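Local coordinates for protein actibind (PDB 3D3Z) that cleaves RNA as a T2-family ribonuclease, probably with little base specificity and a preference for adenylic acid, at residues 42-45 with 46-49; 99-102 with 103-106. All coordinates share one frame; numbering follows the deposited sequence. Where two conformers were deposited one is given.

Interactions 1 and 2 sit on two neighbouring loops of the T2 ribonuclease fold, one entering strand 49-56 and the other entering helix 104-116. Those two elements carry the predicted active-site residues H51, E111 and H115. The centres of the contacts are 16 Å apart and their nearest atoms about 6 Å apart, so they do not touch. Both lie beside the bound D3Z nucleoside: the side chain of D42 comes within about 4 Å of it and that of E103 within about 6 Å. Of the predicted catalytic residues, H51 is about 7 Å from T49 and E111 about 10 Å from D104, side chain to side chain.

Interaction 1. Residues 42-45 with 46-49; sequences DGPS and DSWT. Unlike the reference sequence in segment 46-49: D46 (reference Gly). With EDO (1,2-ethanediol), chain F.
A type I beta turn from P44 to S47 reverses the chain in the loop that leads into strand 49-56 of the T2 ribonuclease sheet. Its closing bond, S47 N to P44 O, is weak at 3.4 Å, and side chains also meet across the bend. The CG of P44 rests on S47 CB at 3.7 Å, while P44 CB meets D46 OD1 at 3.5 Å. The carboxylate of D46, where the reference sequence has glycine, comes back beside the proline because its CG lies between the backbone N and the carbonyl carbon (chi1 61°). K235 also braces the loop, its NZ hydrogen-bonded to the carbonyl oxygens of D42, P44 and S47.

Beyond the turn, D42 and T49 face each other, their side chains crossing at a slant. The methyl CG2 of T49 lies 3.7 Å from D42 OD1 and also packs against the bare CA of G43, whose phi is positive (74°). On the outer side, G43 N makes two weak bonds to the hydroxyls of an ethanediol, probably from the crystallisation liquor. D42 also packs on P96 and Y98 of the nucleoside pocket, and its OD2 lies close to the like-charged D37 OD2. One water bridges D42 and T49, giving one hydrogen to D42 OD1 at 2.8 Å and the other to T49 OG1 at 2.7 Å.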
ATOM      1  N   ASP A  42       1.482  -6.580 -16.019  1.00 19.22           N
ATOM      2  CA  ASP A  42       0.670  -5.333 -16.005  1.00 17.70           C
ATOM      3  C   ASP A  42       1.624  -4.179 -15.620  1.00 17.52           C
ATOM      4  O   ASP A  42       2.802  -4.439 -15.205  1.00 15.79           O
ATOM      5  CB  ASP A  42      -0.530  -5.450 -15.078  1.00 17.88           C
ATOM      6  CG  ASP A  42      -0.118  -5.701 -13.634  1.00 13.77           C
ATOM      7  OD1 ASP A  42       0.942  -5.188 -13.195  1.00 19.93           O
ATOM      8  OD2 ASP A  42      -0.814  -6.469 -12.947  1.00 20.79           O
ATOM      9  N   GLY A  43       1.163  -2.949 -15.816  1.00 16.66           N
ATOM     10  CA  GLY A  43       1.926  -1.786 -15.402  1.00 16.12           C
ATOM     11  C   GLY A  43       3.085  -1.552 -16.327  1.00 16.91           C
ATOM     12  O   GLY A  43       3.201  -2.211 -17.378  1.00 17.24           O
ATOM     13  N   PRO A  44       3.885  -0.514 -16.015  1.00 17.12           N
ATOM     14  CA  PRO A  44       5.076  -0.303 -16.824  1.00 18.36           C
ATOM     15  C   PRO A  44       6.060  -1.479 -16.630  1.00 19.10           C
ATOM     16  O   PRO A  44       6.079  -2.129 -15.588  1.00 18.66           O
ATOM     17  CB  PRO A  44       5.664   1.007 -16.290  1.00 18.40           C
ATOM     18  CG  PRO A  44       4.640   1.602 -15.355  1.00 17.84           C
ATOM     19  CD  PRO A  44       3.717   0.494 -14.952  1.00 17.70           C
ATOM     20  N   SER A  45       6.853  -1.730 -17.657  0.70 19.89           N
ATOM     21  CA  SER A  45       7.871  -2.796 -17.622  0.70 20.53           C
ATOM     22  C   SER A  45       8.882  -2.525 -16.497  0.70 21.59           C
ATOM     23  O   SER A  45       9.518  -3.461 -15.990  0.70 22.41           O
ATOM     24  CB  SER A  45       8.582  -2.891 -18.974  0.70 20.70           C
ATOM     25  OG  SER A  45       9.474  -1.811 -19.160  0.70 20.83           O
ATOM     26  N   ASP A  46       9.010  -1.251 -16.098  1.00 21.18           N
ATOM     27  CA  ASP A  46       9.995  -0.829 -15.100  1.00 21.02           C
ATOM     28  C   ASP A  46       9.379  -0.179 -13.854  1.00 20.82           C
ATOM     29  O   ASP A  46       9.958   0.727 -13.233  1.00 20.88           O
ATOM     30  CB  ASP A  46      11.006   0.130 -15.740  1.00 22.06           C
ATOM     31  CG  ASP A  46      10.383   1.389 -16.280  1.00 24.85           C
ATOM     32  OD1 ASP A  46       9.125   1.510 -16.435  1.00 21.64           O
ATOM     33  OD2 ASP A  46      11.180   2.285 -16.578  1.00 31.01           O
ATOM     34  N   SER A  47       8.219  -0.678 -13.451  1.00 20.11           N
ATOM     35  CA  SER A  47       7.633  -0.261 -12.204  1.00 18.89           C
ATOM     36  C   SER A  47       6.846  -1.390 -11.611  1.00 18.22           C
ATOM     37  O   SER A  47       6.190  -2.139 -12.304  1.00 20.25           O
ATOM     38  CB  SER A  47       6.698   0.966 -12.384  1.00 17.97           C
ATOM     39  OG  SER A  47       6.147   1.376 -11.126  1.00 19.29           O
ATOM     40  N   TRP A  48       6.896  -1.452 -10.304  1.00 17.78           N
ATOM     41  CA  TRP A  48       5.971  -2.243  -9.532  1.00 18.22           C
ATOM     42  C   TRP A  48       4.640  -1.492  -9.564  1.00 18.00           C
ATOM     43  O   TRP A  48       4.573  -0.331 -10.018  1.00 16.99           O
ATOM     44  CB  TRP A  48       6.487  -2.401  -8.110  1.00 19.26           C
ATOM     45  CG  TRP A  48       7.702  -3.328  -7.984  1.00 19.52           C
ATOM     46  CD1 TRP A  48       8.917  -3.200  -8.595  1.00 21.35           C
ATOM     47  CD2 TRP A  48       7.775  -4.508  -7.178  1.00 20.17           C
ATOM     48  NE1 TRP A  48       9.745  -4.266  -8.227  1.00 19.93           N
ATOM     49  CE2 TRP A  48       9.067  -5.074  -7.353  1.00 21.68           C
ATOM     50  CE3 TRP A  48       6.865  -5.161  -6.351  1.00 19.54           C
ATOM     51  CZ2 TRP A  48       9.453  -6.260  -6.730  1.00 20.34           C
ATOM     52  CZ3 TRP A  48       7.257  -6.354  -5.724  1.00 21.26           C
ATOM     53  CH2 TRP A  48       8.528  -6.881  -5.916  1.00 20.92           C
ATOM     54  N   THR A  49       3.600  -2.178  -9.097  1.00 16.74           N
ATOM     55  CA  THR A  49       2.227  -1.652  -9.001  1.00 16.81           C
ATOM     56  C   THR A  49       1.685  -1.763  -7.568  1.00 15.29           C
ATOM     57  O   THR A  49       2.254  -2.434  -6.708  1.00 16.28           O
ATOM     58  CB  THR A  49       1.319  -2.387  -9.960  1.00 14.67           C
ATOM     59  OG1 THR A  49       1.425  -3.794  -9.771  1.00 15.35           O
ATOM     60  CG2 THR A  49       1.723  -2.065 -11.398  1.00 15.27           C
TER
HETATM   61  C1  EDO F 253      -2.120  -2.199 -18.186  1.00 29.89           C
HETATM   62  O1  EDO F 253      -1.532  -3.420 -17.695  1.00 30.05           O
HETATM   63  C2  EDO F 253      -2.389  -1.278 -16.995  1.00 26.44           C
HETATM   64  O2  EDO F 253      -1.255  -1.175 -16.117  1.00 26.80           O
HETATM   65  O   HOH W   1       3.111  -5.186 -11.355  1.00 14.91           O

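Interaction 2. Residues 99-102 with 103-106; sequences EGAD and EDES
E103 folds back against E99 and G100 where the chain enters helix 104-116, and its OE1 stands 3.4 Å from the carbonyl carbon of E99. A bend at chi2 (69°) brings the carboxylate round to this position, alongside the extended chain of E99. The two side chains cross at a slant, their carboxylate planes 33° apart: E103 OE1 touches CB and CG of E99, and E99 OE1 comes 3.8 Å from E103 CG. G100 N is 3.4 Å from E103 OE1 at an angle too poor for a hydrogen bond, and G100 has a phi of 148°, which a residue with a side chain rarely adopts.

Two backbone bonds wind the chain here. E103 N donates to G100 O at 3.0 Å and D104 N to A101 O at 3.1 Å. CB and CG of D104 lie against A101 O, both at 3.3 Å, and its OD1 accepts from D97 N, which ties the start of the helix to D97 of the nucleoside pocket. D97 OD1 in turn takes the N-H of E99. Further along, two waters extend the first turn: one donates to A101 O and accepts from E105 N, the other does the same between D102 O and S106 N. E105 turns away from the contact, its OE1 hydrogen-bonded to T76 OG1 and its OE2 to I75 N.

E99 OE2 and E103 OE1 are 4.4 Å apart, and E103 OE1 also sits 3.5 Å from both E99 O and G100 O; the carboxylates probably repel and may gain proton affinity, although solvent around E99 would soften this.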
ATOM      1  N   GLU A  99      -5.606  -9.389 -14.256  1.00 23.45           N
ATOM      2  CA  GLU A  99      -6.479 -10.058 -15.202  1.00 24.45           C
ATOM      3  C   GLU A  99      -7.004  -9.125 -16.301  1.00 25.02           C
ATOM      4  O   GLU A  99      -7.307  -9.556 -17.431  1.00 25.19           O
ATOM      5  CB  GLU A  99      -7.599 -10.733 -14.467  1.00 24.80           C
ATOM      6  CG  GLU A  99      -8.274 -11.708 -15.316  1.00 27.71           C
ATOM      7  CD  GLU A  99      -9.397 -12.434 -14.623  1.00 26.61           C
ATOM      8  OE1 GLU A  99      -9.537 -12.351 -13.372  1.00 29.72           O
ATOM      9  OE2 GLU A  99     -10.148 -13.080 -15.382  1.00 34.63           O
ATOM     10  N   GLY A 100      -7.073  -7.839 -16.002  1.00 24.70           N
ATOM     11  CA  GLY A 100      -7.433  -6.868 -17.022  1.00 24.78           C
ATOM     12  C   GLY A 100      -8.182  -5.710 -16.408  1.00 25.27           C
ATOM     13  O   GLY A 100      -8.594  -5.777 -15.226  1.00 24.03           O
ATOM     14  N   ALA A 101      -8.321  -4.661 -17.218  1.00 24.78           N
ATOM     15  CA  ALA A 101      -8.940  -3.391 -16.807  1.00 25.28           C
ATOM     16  C   ALA A 101     -10.352  -3.613 -16.292  1.00 24.74           C
ATOM     17  O   ALA A 101     -10.779  -2.937 -15.388  1.00 24.08           O
ATOM     18  CB  ALA A 101      -8.958  -2.379 -17.948  1.00 24.79           C
ATOM     19  N   ASP A 102     -11.070  -4.574 -16.880  1.00 25.23           N
ATOM     20  CA  ASP A 102     -12.459  -4.837 -16.471  1.00 24.64           C
ATOM     21  C   ASP A 102     -12.627  -5.420 -15.068  1.00 23.37           C
ATOM     22  O   ASP A 102     -13.727  -5.385 -14.507  1.00 23.21           O
ATOM     23  CB  ASP A 102     -13.167  -5.712 -17.519  1.00 25.74           C
ATOM     24  CG  ASP A 102     -13.342  -5.008 -18.875  1.00 30.24           C
ATOM     25  OD1 ASP A 102     -13.056  -3.783 -19.020  1.00 33.14           O
ATOM     26  OD2 ASP A 102     -13.791  -5.710 -19.814  1.00 35.40           O
ATOM     27  N   GLU A 103     -11.533  -5.947 -14.492  1.00 21.48           N
ATOM     28  CA  GLU A 103     -11.528  -6.445 -13.124  1.00 20.83           C
ATOM     29  C   GLU A 103     -10.988  -5.396 -12.123  1.00 19.30           C
ATOM     30  O   GLU A 103     -11.051  -5.625 -10.930  1.00 17.36           O
ATOM     31  CB  GLU A 103     -10.693  -7.743 -13.064  1.00 21.77           C
ATOM     32  CG  GLU A 103     -11.308  -8.968 -13.738  1.00 25.16           C
ATOM     33  CD  GLU A 103     -11.362  -8.869 -15.267  1.00 32.20           C
ATOM     34  OE1 GLU A 103     -10.314  -8.714 -15.951  1.00 34.31           O
ATOM     35  OE2 GLU A 103     -12.487  -8.914 -15.808  1.00 37.91           O
ATOM     36  N   ASP A 104     -10.470  -4.271 -12.610  1.00 18.29           N
ATOM     37  CA  ASP A 104     -10.022  -3.187 -11.701  1.00 17.55           C
ATOM     38  C   ASP A 104     -11.075  -2.853 -10.624  1.00 17.22           C
ATOM     39  O   ASP A 104     -10.748  -2.798  -9.442  1.00 17.69           O
ATOM     40  CB  ASP A 104      -9.670  -1.890 -12.417  1.00 17.62           C
ATOM     41  CG  ASP A 104      -8.455  -2.006 -13.275  1.00 16.93           C
ATOM     42  OD1 ASP A 104      -7.763  -3.071 -13.188  1.00 13.93           O
ATOM     43  OD2 ASP A 104      -8.187  -1.044 -14.062  1.00 19.97           O
ATOM     44  N   GLU A 105     -12.331  -2.663 -11.033  1.00 16.72           N
ATOM     45  CA  GLU A 105     -13.403  -2.248 -10.153  1.00 16.56           C
ATOM     46  C   GLU A 105     -13.552  -3.183  -8.973  1.00 16.67           C
ATOM     47  O   GLU A 105     -13.571  -2.726  -7.803  1.00 16.35           O
ATOM     48  CB  GLU A 105     -14.722  -2.165 -10.930  1.00 15.71           C
ATOM     49  CG  GLU A 105     -15.977  -1.874 -10.088  1.00 17.92           C
ATOM     50  CD  GLU A 105     -15.901  -0.622  -9.187  1.00 17.03           C
ATOM     51  OE1 GLU A 105     -15.297   0.394  -9.571  1.00 15.61           O
ATOM     52  OE2 GLU A 105     -16.464  -0.652  -8.055  1.00 20.46           O
ATOM     53  N   SER A 106     -13.588  -4.496  -9.262  0.70 16.06           N
ATOM     54  CA  SER A 106     -13.736  -5.520  -8.209  0.70 16.14           C
ATOM     55  C   SER A 106     -12.559  -5.475  -7.248  0.70 15.04           C
ATOM     56  O   SER A 106     -12.743  -5.601  -6.052  0.70 14.98           O
ATOM     57  CB  SER A 106     -13.923  -6.969  -8.743  0.70 16.86           C
ATOM     58  OG  SER A 106     -13.125  -7.238  -9.897  0.70 17.31           O
TER
HETATM   59  O   HOH W   2     -13.016  -2.231 -13.934  1.00 22.97           O
HETATM   60  O   HOH W   3     -14.546  -5.420 -12.041  1.00 20.19           O